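Local coordinates for putative exported protein (PDB 2DVZ), which probably serves as a periplasmic solute receptor that binds glutamate for a tripartite tricarboxylate transporter-type uptake system, at residues A[105-113]-A[253-263]; A[130-138]-A[162-170]. All coordinates share one frame; numbering follows the deposited sequence.

Contact 1: residues A[105-113]-A[253-263]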
loop_
_atom_site.group_PDB
_atom_site.type_symbol
_atom_site.label_atom_id
_atom_site.label_comp_id
_atom_site.label_asym_id
_atom_site.label_seq_id
_atom_site.Cartn_x
_atom_site.Cartn_y
_atom_site.Cartn_z
ATOM N N ASP A 105 -8.373 -17.366 3.910
ATOM C CA ASP A 105 -9.372 -16.736 4.787
ATOM C C ASP A 105 -10.142 -15.605 4.185
ATOM O O ASP A 105 -10.994 -15.037 4.845
ATOM C CB ASP A 105 -8.744 -16.240 6.096
ATOM C CG ASP A 105 -8.178 -17.363 6.920
ATOM O OD1 ASP A 105 -8.607 -18.521 6.694
ATOM O OD2 ASP A 105 -7.306 -17.092 7.773
ATOM N N PHE A 106 -9.828 -15.260 2.939
ATOM C CA PHE A 106 -10.534 -14.173 2.264
ATOM C C PHE A 106 -11.103 -14.581 0.927
ATOM O O PHE A 106 -10.470 -15.299 0.190
ATOM C CB PHE A 106 -9.615 -12.937 2.133
ATOM C CG PHE A 106 -9.219 -12.380 3.458
ATOM C CD1 PHE A 106 -10.150 -11.678 4.216
ATOM C CD2 PHE A 106 -7.954 -12.668 4.015
ATOM C CE1 PHE A 106 -9.806 -11.205 5.466
ATOM C CE2 PHE A 106 -7.610 -12.192 5.292
ATOM C CZ PHE A 106 -8.534 -11.458 5.995
ATOM N N GLN A 107 -12.309 -14.108 0.644
ATOM C CA GLN A 107 -12.851 -14.084 -0.703
ATOM C C GLN A 107 -12.475 -12.718 -1.325
ATOM O O GLN A 107 -12.935 -11.665 -0.862
ATOM C CB GLN A 107 -14.397 -14.335 -0.703
ATOM C CG GLN A 107 -15.119 -14.051 -2.038
ATOM C CD GLN A 107 -14.615 -14.936 -3.157
ATOM O OE1 GLN A 107 -14.659 -16.120 -3.038
ATOM N NE2 GLN A 107 -14.085 -14.356 -4.219
ATOM N N PRO A 108 -11.643 -12.732 -2.391
ATOM C CA PRO A 108 -11.405 -11.475 -3.136
ATOM C C PRO A 108 -12.623 -10.943 -3.890
ATOM O O PRO A 108 -13.391 -11.710 -4.452
ATOM C CB PRO A 108 -10.319 -11.847 -4.140
ATOM C CG PRO A 108 -9.695 -13.089 -3.571
ATOM C CD PRO A 108 -10.860 -13.837 -2.940
ATOM N N VAL A 109 -12.787 -9.616 -3.889
ATOM C CA VAL A 109 -13.859 -9.004 -4.625
ATOM C C VAL A 109 -13.294 -8.361 -5.909
ATOM O O VAL A 109 -13.730 -8.691 -7.020
ATOM C CB VAL A 109 -14.607 -7.981 -3.744
ATOM C CG1 VAL A 109 -15.644 -7.244 -4.563
ATOM C CG2 VAL A 109 -15.251 -8.713 -2.516
ATOM N N THR A 110 -12.327 -7.455 -5.729
ATOM C CA THR A 110 -11.732 -6.679 -6.817
ATOM C C THR A 110 -10.538 -5.841 -6.348
ATOM O O THR A 110 -10.478 -5.357 -5.198
ATOM C CB THR A 110 -12.772 -5.761 -7.526
ATOM O OG1 THR A 110 -12.291 -5.395 -8.828
ATOM C CG2 THR A 110 -13.072 -4.516 -6.694
ATOM N N ASN A 111 -9.579 -5.705 -7.256
ATOM C CA ASN A 111 -8.514 -4.740 -7.136
ATOM C C ASN A 111 -9.059 -3.381 -7.553
ATOM O O ASN A 111 -9.454 -3.186 -8.701
ATOM C CB ASN A 111 -7.339 -5.199 -8.003
ATOM C CG ASN A 111 -6.147 -4.261 -7.972
ATOM O OD1 ASN A 111 -6.194 -3.152 -7.431
ATOM N ND2 ASN A 111 -5.055 -4.718 -8.550
ATOM N N PHE A 112 -9.111 -2.451 -6.595
ATOM C CA PHE A 112 -9.456 -1.055 -6.865
ATOM C C PHE A 112 -8.432 -0.381 -7.766
ATOM O O PHE A 112 -8.763 0.213 -8.809
ATOM C CB PHE A 112 -9.481 -0.236 -5.587
ATOM C CG PHE A 112 -10.651 -0.523 -4.669
ATOM C CD1 PHE A 112 -11.768 -1.263 -5.108
ATOM C CD2 PHE A 112 -10.648 -0.005 -3.361
ATOM C CE1 PHE A 112 -12.872 -1.500 -4.254
ATOM C CE2 PHE A 112 -11.775 -0.216 -2.494
ATOM C CZ PHE A 112 -12.868 -0.967 -2.935
ATOM N N ALA A 113 -7.170 -0.428 -7.357
ATOM C CA ALA A 113 -6.158 0.353 -8.086
ATOM C C ALA A 113 -4.785 -0.227 -7.930
ATOM O O ALA A 113 -4.396 -0.768 -6.868
ATOM C CB ALA A 113 -6.160 1.803 -7.634
HETATM N N MSE A 253 -21.511 -15.536 -3.584
HETATM C CA MSE A 253 -21.125 -14.919 -4.862
HETATM C C MSE A 253 -22.037 -13.767 -5.243
HETATM O O MSE A 253 -21.590 -12.808 -5.850
HETATM C CB MSE A 253 -21.057 -15.969 -6.011
HETATM C CG MSE A 253 -19.931 -16.998 -5.836
HETATM SE SE MSE A 253 -18.129 -16.158 -5.594
HETATM C CE MSE A 253 -17.985 -15.158 -7.304
ATOM N N ASP A 254 -23.309 -13.876 -4.864
ATOM C CA ASP A 254 -24.268 -12.780 -5.008
ATOM C C ASP A 254 -23.714 -11.489 -4.430
ATOM O O ASP A 254 -23.757 -10.455 -5.084
ATOM C CB ASP A 254 -25.630 -13.090 -4.343
ATOM C CG ASP A 254 -26.622 -11.927 -4.488
ATOM O OD1 ASP A 254 -27.064 -11.623 -5.637
ATOM O OD2 ASP A 254 -26.947 -11.284 -3.451
ATOM N N VAL A 255 -23.203 -11.580 -3.204
ATOM C CA VAL A 255 -22.627 -10.461 -2.478
ATOM C C VAL A 255 -21.380 -9.911 -3.195
ATOM O O VAL A 255 -21.306 -8.716 -3.458
ATOM C CB VAL A 255 -22.282 -10.876 -0.998
ATOM C CG1 VAL A 255 -21.244 -9.910 -0.363
ATOM C CG2 VAL A 255 -23.554 -10.994 -0.152
ATOM N N VAL A 256 -20.440 -10.812 -3.505
ATOM C CA VAL A 256 -19.218 -10.543 -4.277
ATOM C C VAL A 256 -19.498 -9.805 -5.593
ATOM O O VAL A 256 -18.902 -8.772 -5.870
ATOM C CB VAL A 256 -18.383 -11.870 -4.544
ATOM C CG1 VAL A 256 -17.116 -11.591 -5.310
ATOM C CG2 VAL A 256 -18.028 -12.555 -3.259
ATOM N N ASN A 257 -20.422 -10.327 -6.387
ATOM C CA ASN A 257 -20.755 -9.695 -7.670
ATOM C C ASN A 257 -21.493 -8.388 -7.501
ATOM O O ASN A 257 -21.364 -7.510 -8.313
ATOM C CB ASN A 257 -21.569 -10.645 -8.569
ATOM C CG ASN A 257 -20.797 -11.889 -8.957
ATOM O OD1 ASN A 257 -19.657 -11.805 -9.416
ATOM N ND2 ASN A 257 -21.425 -13.056 -8.794
ATOM N N LYS A 258 -22.302 -8.265 -6.468
ATOM C CA LYS A 258 -22.941 -6.992 -6.229
ATOM C C LYS A 258 -21.918 -5.909 -5.920
ATOM O O LYS A 258 -21.968 -4.846 -6.499
ATOM C CB LYS A 258 -24.026 -7.090 -5.142
ATOM C CG LYS A 258 -25.388 -7.466 -5.711
ATOM C CD LYS A 258 -26.376 -7.747 -4.585
ATOM C CE LYS A 258 -27.747 -8.092 -5.114
ATOM N NZ LYS A 258 -28.496 -9.014 -4.203
ATOM N N LEU A 259 -21.006 -6.213 -4.999
ATOM C CA LEU A 259 -19.929 -5.313 -4.585
ATOM C C LEU A 259 -18.982 -4.969 -5.727
ATOM O O LEU A 259 -18.574 -3.830 -5.863
ATOM C CB LEU A 259 -19.110 -5.955 -3.455
ATOM C CG LEU A 259 -19.800 -6.114 -2.098
ATOM C CD1 LEU A 259 -18.981 -7.032 -1.216
ATOM C CD2 LEU A 259 -20.016 -4.737 -1.453
ATOM N N ARG A 260 -18.623 -5.963 -6.526
ATOM C CA ARG A 260 -17.712 -5.764 -7.624
ATOM C C ARG A 260 -18.334 -4.850 -8.660
ATOM O O ARG A 260 -17.666 -3.947 -9.190
ATOM C CB ARG A 260 -17.319 -7.087 -8.290
ATOM C CG ARG A 260 -16.060 -6.916 -9.111
ATOM C CD ARG A 260 -16.130 -7.665 -10.371
ATOM N NE ARG A 260 -15.215 -7.082 -11.352
ATOM C CZ ARG A 260 -15.321 -7.222 -12.663
ATOM N NH1 ARG A 260 -16.311 -7.923 -13.160
ATOM N NH2 ARG A 260 -14.440 -6.657 -13.464
ATOM N N ASP A 261 -19.610 -5.074 -8.941
ATOM C CA ASP A 261 -20.328 -4.198 -9.852
ATOM C C ASP A 261 -20.327 -2.735 -9.418
ATOM O O ASP A 261 -20.146 -1.823 -10.255
ATOM C CB ASP A 261 -21.759 -4.691 -10.001
ATOM C CG ASP A 261 -21.854 -5.823 -10.932
ATOM O OD1 ASP A 261 -20.883 -6.057 -11.686
ATOM O OD2 ASP A 261 -22.889 -6.492 -10.923
ATOM N N ALA A 262 -20.555 -2.516 -8.121
ATOM C CA ALA A 262 -20.520 -1.173 -7.576
ATOM C C ALA A 262 -19.118 -0.567 -7.628
ATOM O O ALA A 262 -19.001 0.656 -7.767
ATOM C CB ALA A 262 -21.054 -1.145 -6.163
ATOM N N ALA A 263 -18.085 -1.405 -7.462
ATOM C CA ALA A 263 -16.674 -0.988 -7.591
ATOM C C ALA A 263 -16.401 -0.534 -9.021
ATOM O O ALA A 263 -15.818 0.544 -9.244
ATOM C CB ALA A 263 -15.698 -2.130 -7.192
#

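Contact 2: residues A[130-138]-A[162-170]. With CD (cadmium ion), chain D; CD (cadmium ion), chain E.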
loop_
_atom_site.group_PDB
_atom_site.type_symbol
_atom_site.label_atom_id
_atom_site.label_comp_id
_atom_site.label_asym_id
_atom_site.label_seq_id
_atom_site.Cartn_x
_atom_site.Cartn_y
_atom_site.Cartn_z
ATOM N N PHE A 130 18.521 10.980 -7.512
ATOM C CA PHE A 130 18.848 9.628 -7.066
ATOM C C PHE A 130 20.356 9.328 -7.008
ATOM O O PHE A 130 20.844 8.708 -6.035
ATOM C CB PHE A 130 18.138 8.588 -7.967
ATOM C CG PHE A 130 17.969 7.255 -7.319
ATOM C CD1 PHE A 130 16.808 6.971 -6.573
ATOM C CD2 PHE A 130 18.984 6.299 -7.371
ATOM C CE1 PHE A 130 16.629 5.767 -5.942
ATOM C CE2 PHE A 130 18.813 5.034 -6.729
ATOM C CZ PHE A 130 17.629 4.780 -6.026
ATOM N N LYS A 131 21.088 9.772 -8.041
ATOM C CA LYS A 131 22.551 9.603 -8.101
ATOM C C LYS A 131 23.257 10.142 -6.867
ATOM O O LYS A 131 24.077 9.431 -6.254
ATOM C CB LYS A 131 23.136 10.278 -9.367
ATOM C CG LYS A 131 24.628 10.033 -9.521
ATOM C CD LYS A 131 25.152 10.443 -10.852
ATOM C CE LYS A 131 26.701 10.371 -10.849
ATOM N NZ LYS A 131 27.343 11.458 -9.996
ATOM N N GLY A 132 22.942 11.386 -6.512
ATOM C CA GLY A 132 23.541 12.070 -5.356
ATOM C C GLY A 132 22.971 11.614 -4.008
ATOM O O GLY A 132 23.603 11.762 -2.940
ATOM N N PHE A 133 21.740 11.114 -4.082
ATOM C CA PHE A 133 21.044 10.456 -3.001
ATOM C C PHE A 133 21.841 9.229 -2.494
ATOM O O PHE A 133 22.225 9.146 -1.328
ATOM C CB PHE A 133 19.630 10.112 -3.511
ATOM C CG PHE A 133 18.768 9.375 -2.523
ATOM C CD1 PHE A 133 18.065 8.234 -2.928
ATOM C CD2 PHE A 133 18.644 9.816 -1.183
ATOM C CE1 PHE A 133 17.228 7.543 -2.020
ATOM C CE2 PHE A 133 17.817 9.121 -0.255
ATOM C CZ PHE A 133 17.103 7.997 -0.681
ATOM N N LEU A 134 22.131 8.311 -3.402
ATOM C CA LEU A 134 23.006 7.193 -3.114
ATOM C C LEU A 134 24.390 7.595 -2.609
ATOM O O LEU A 134 24.843 7.057 -1.626
ATOM C CB LEU A 134 23.126 6.299 -4.359
ATOM C CG LEU A 134 21.862 5.560 -4.805
ATOM C CD1 LEU A 134 22.271 4.453 -5.749
ATOM C CD2 LEU A 134 21.135 4.977 -3.587
ATOM N N GLU A 135 25.055 8.527 -3.291
ATOM C CA GLU A 135 26.343 9.046 -2.861
ATOM C C GLU A 135 26.329 9.467 -1.403
ATOM O O GLU A 135 27.131 8.944 -0.624
ATOM C CB GLU A 135 26.788 10.197 -3.738
ATOM C CG GLU A 135 27.414 9.722 -5.024
ATOM C CD GLU A 135 27.437 10.771 -6.104
ATOM O OE1 GLU A 135 27.390 11.958 -5.757
ATOM O OE2 GLU A 135 27.503 10.413 -7.303
ATOM N N GLU A 136 25.423 10.389 -1.048
ATOM C CA GLU A 136 25.217 10.864 0.339
ATOM C C GLU A 136 25.022 9.718 1.375
ATOM O O GLU A 136 25.627 9.741 2.458
ATOM C CB GLU A 136 24.035 11.856 0.376
ATOM C CG GLU A 136 23.549 12.339 1.764
ATOM C CD GLU A 136 24.572 13.150 2.578
ATOM O OE1 GLU A 136 25.557 13.683 2.003
ATOM O OE2 GLU A 136 24.387 13.272 3.825
ATOM N N LEU A 137 24.195 8.731 1.042
ATOM C CA LEU A 137 23.946 7.589 1.953
ATOM C C LEU A 137 25.175 6.697 2.117
ATOM O O LEU A 137 25.400 6.157 3.187
ATOM C CB LEU A 137 22.781 6.726 1.447
ATOM C CG LEU A 137 21.377 7.332 1.357
ATOM C CD1 LEU A 137 20.417 6.249 0.889
ATOM C CD2 LEU A 137 20.905 7.933 2.706
ATOM N N LYS A 138 25.969 6.570 1.052
ATOM C CA LYS A 138 27.159 5.749 1.055
ATOM C C LYS A 138 28.252 6.356 1.905
ATOM O O LYS A 138 29.030 5.616 2.531
ATOM C CB LYS A 138 27.652 5.469 -0.368
ATOM C CG LYS A 138 26.861 4.343 -1.011
ATOM C CD LYS A 138 27.121 4.220 -2.512
ATOM C CE LYS A 138 26.187 3.160 -3.140
ATOM N NZ LYS A 138 26.347 3.118 -4.641
ATOM N N PHE A 162 15.827 -1.906 -0.864
ATOM C CA PHE A 162 16.595 -0.774 -1.321
ATOM C C PHE A 162 18.047 -0.827 -0.816
ATOM O O PHE A 162 19.015 -0.635 -1.573
ATOM C CB PHE A 162 15.883 0.493 -0.826
ATOM C CG PHE A 162 16.588 1.766 -1.174
ATOM C CD1 PHE A 162 16.223 2.476 -2.308
ATOM C CD2 PHE A 162 17.637 2.244 -0.386
ATOM C CE1 PHE A 162 16.858 3.635 -2.644
ATOM C CE2 PHE A 162 18.289 3.424 -0.719
ATOM C CZ PHE A 162 17.890 4.129 -1.851
ATOM N N LYS A 163 18.175 -1.045 0.492
ATOM C CA LYS A 163 19.457 -1.183 1.169
ATOM C C LYS A 163 20.308 -2.270 0.504
ATOM O O LYS A 163 21.465 -2.044 0.173
ATOM C CB LYS A 163 19.219 -1.507 2.656
ATOM C CG LYS A 163 18.774 -0.308 3.408
ATOM C CD LYS A 163 18.228 -0.614 4.780
ATOM C CE LYS A 163 19.256 -1.256 5.680
ATOM N NZ LYS A 163 18.625 -1.373 7.037
HETATM N N MSE A 164 19.714 -3.436 0.294
HETATM C CA MSE A 164 20.420 -4.558 -0.285
HETATM C C MSE A 164 20.898 -4.304 -1.731
HETATM O O MSE A 164 22.017 -4.675 -2.120
HETATM C CB MSE A 164 19.497 -5.794 -0.194
HETATM C CG MSE A 164 20.116 -7.131 -0.658
HETATM SE SE MSE A 164 21.674 -7.611 0.449
HETATM C CE MSE A 164 20.749 -8.103 2.137
ATOM N N ALA A 165 20.042 -3.676 -2.528
ATOM C CA ALA A 165 20.309 -3.491 -3.955
ATOM C C ALA A 165 21.288 -2.366 -4.200
ATOM O O ALA A 165 22.038 -2.410 -5.177
ATOM C CB ALA A 165 19.026 -3.237 -4.726
ATOM N N THR A 166 21.265 -1.361 -3.331
ATOM C CA THR A 166 22.075 -0.169 -3.532
ATOM C C THR A 166 23.306 -0.236 -2.651
ATOM O O THR A 166 24.194 0.558 -2.812
ATOM C CB THR A 166 21.293 1.177 -3.274
ATOM O OG1 THR A 166 20.852 1.230 -1.911
ATOM C CG2 THR A 166 20.076 1.328 -4.170
ATOM N N GLY A 167 23.397 -1.182 -1.727
ATOM C CA GLY A 167 24.545 -1.194 -0.825
ATOM C C GLY A 167 24.551 0.018 0.104
ATOM O O GLY A 167 25.583 0.674 0.302
ATOM N N THR A 168 23.386 0.326 0.671
ATOM C CA THR A 168 23.284 1.394 1.636
ATOM C C THR A 168 22.858 0.832 2.983
ATOM O O THR A 168 22.445 -0.333 3.067
ATOM C CB THR A 168 22.365 2.536 1.135
ATOM O OG1 THR A 168 21.111 1.984 0.753
ATOM C CG2 THR A 168 22.998 3.279 -0.106
ATOM N N ASP A 169 23.005 1.650 4.032
ATOM C CA ASP A 169 22.744 1.264 5.423
ATOM C C ASP A 169 22.036 2.442 6.027
ATOM O O ASP A 169 22.600 3.518 6.191
ATOM C CB ASP A 169 24.062 0.947 6.157
ATOM C CG ASP A 169 23.902 0.748 7.676
ATOM O OD1 ASP A 169 22.806 0.950 8.267
ATOM O OD2 ASP A 169 24.922 0.385 8.305
ATOM N N ILE A 170 20.762 2.224 6.322
ATOM C CA ILE A 170 19.855 3.267 6.765
ATOM C C ILE A 170 18.966 2.578 7.746
ATOM O O ILE A 170 18.729 1.360 7.622
ATOM C CB ILE A 170 19.080 4.000 5.573
ATOM C CG1 ILE A 170 18.560 3.027 4.511
ATOM C CG2 ILE A 170 20.043 4.840 4.777
ATOM C CD1 ILE A 170 18.110 3.725 3.140
HETATM CD CD CD D . 27.063 14.145 -6.810
HETATM CD CD CD E . 27.355 14.951 2.640
HETATM O O HOH W 1 26.411 15.105 4.682
HETATM O O HOH W 2 25.143 3.625 3.484
HETATM O O HOH W 3 24.564 1.458 -5.796
HETATM O O HOH W 4 24.907 13.703 -8.234
HETATM O O HOH W 5 28.653 14.771 0.196
HETATM O O HOH W 6 26.568 17.290 2.261
#

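Contact 1: residues A[105-113]-A[253-263]
V109 on the strand and V256 on the helix mark the closest approach of the two backbones, where a helix packs beside a bulged strand of the periplasmic binding-protein fold. Strand 106-113 and helix 253-263 run almost parallel, 6° apart with axes 7.7 Å from each other, so the strand keeps to one flank of the helix, meeting V256, L259, R260 and A263 in turn. At the start, Q107 and V256 cross at about a right angle, CG of Q107 lying 3.5 Å from CG2 of V256. The bend at chi2 (62°) lets the aliphatic part of Q107 pack while NE2 donates to O of P108 (2.7 Å), which lies close to the plane of the Q107 amide. V109 sets CG1 anti to its backbone N (chi1 174°); this short, branched, apolar side chain thereby puts CG1 against the helix backbone, 3.8 Å from O of V256, and against CB of L259. V109 and T110 both face L245 of strand 241-248, forming a classic beta bulge. T110 meets the methylene stem of R260 crosswise, its OG1 near the plane of the guanidinium at the edge. The polar ends find partners elsewhere: OG1 bonds to O of N286, and NH2 of R260 to O of G285. Small A263 admits both F112 and T110; its CB lies 4.1 Å from CE1 of F112 and 3.6 Å from CG2 of T110.

Contact 2: residues A[130-138]-A[162-170]
F130 brings its ring against that of F162 from the opposite direction, with CZ 3.7 Å from CE1 of F162; two apolar rings suit this buried place. One turn on, F133 reaches the same ring, its CE1 lying 3.5 Å from CZ of F162, and the two ring planes are inclined at 48°. One branch of L134, CD2, lies between CZ of F162 and CB of T166, while CD1 approaches CG2 of T166. The F162 side chain thus sits as a knob in a hole formed by F130, F133, L134 and L137, where helix 130-138 lies across residues 162-166 at -93°, their axes 12.2 Å apart. E135 and E136 lie off the F162 side, and each carboxylate offers OE1 to a different cadmium ion. L137, apolar and branched, sends CD1 to the edge of the F162 ring and CD2 to CG2 of I170, 3.8 Å away; a water joins its carbonyl to N of D169. K138 has a chain long enough to follow the helix end: CE lies 3.3 Å from O of T166, a water links NZ to that oxygen, and CG is 4.1 Å from O of G167, which leaves helix 154-166 with the positive phi that glycine favours.

Overall arrangement
Contact 1 and contact 2 lie on opposite sides of the chain's centre, their own centres 40 Å apart and their nearest atoms about 21 Å apart. Strand 106-121, which supplies the first half of contact 1, leads on to helix 130-138 of contact 2; segment 162-170 follows, and helix 253-267 returns much later to complete contact 1. The long strand pairs with 241-248 and with 192-196, whose F194 meets F162 edge-to-face, so one sheet runs from contact to contact. The side chain of F112 is about 12 Å from the bound glutamate and contact 2 lies away from the binding residues, consistent with both being framework packing around the glutamate site, not part of it.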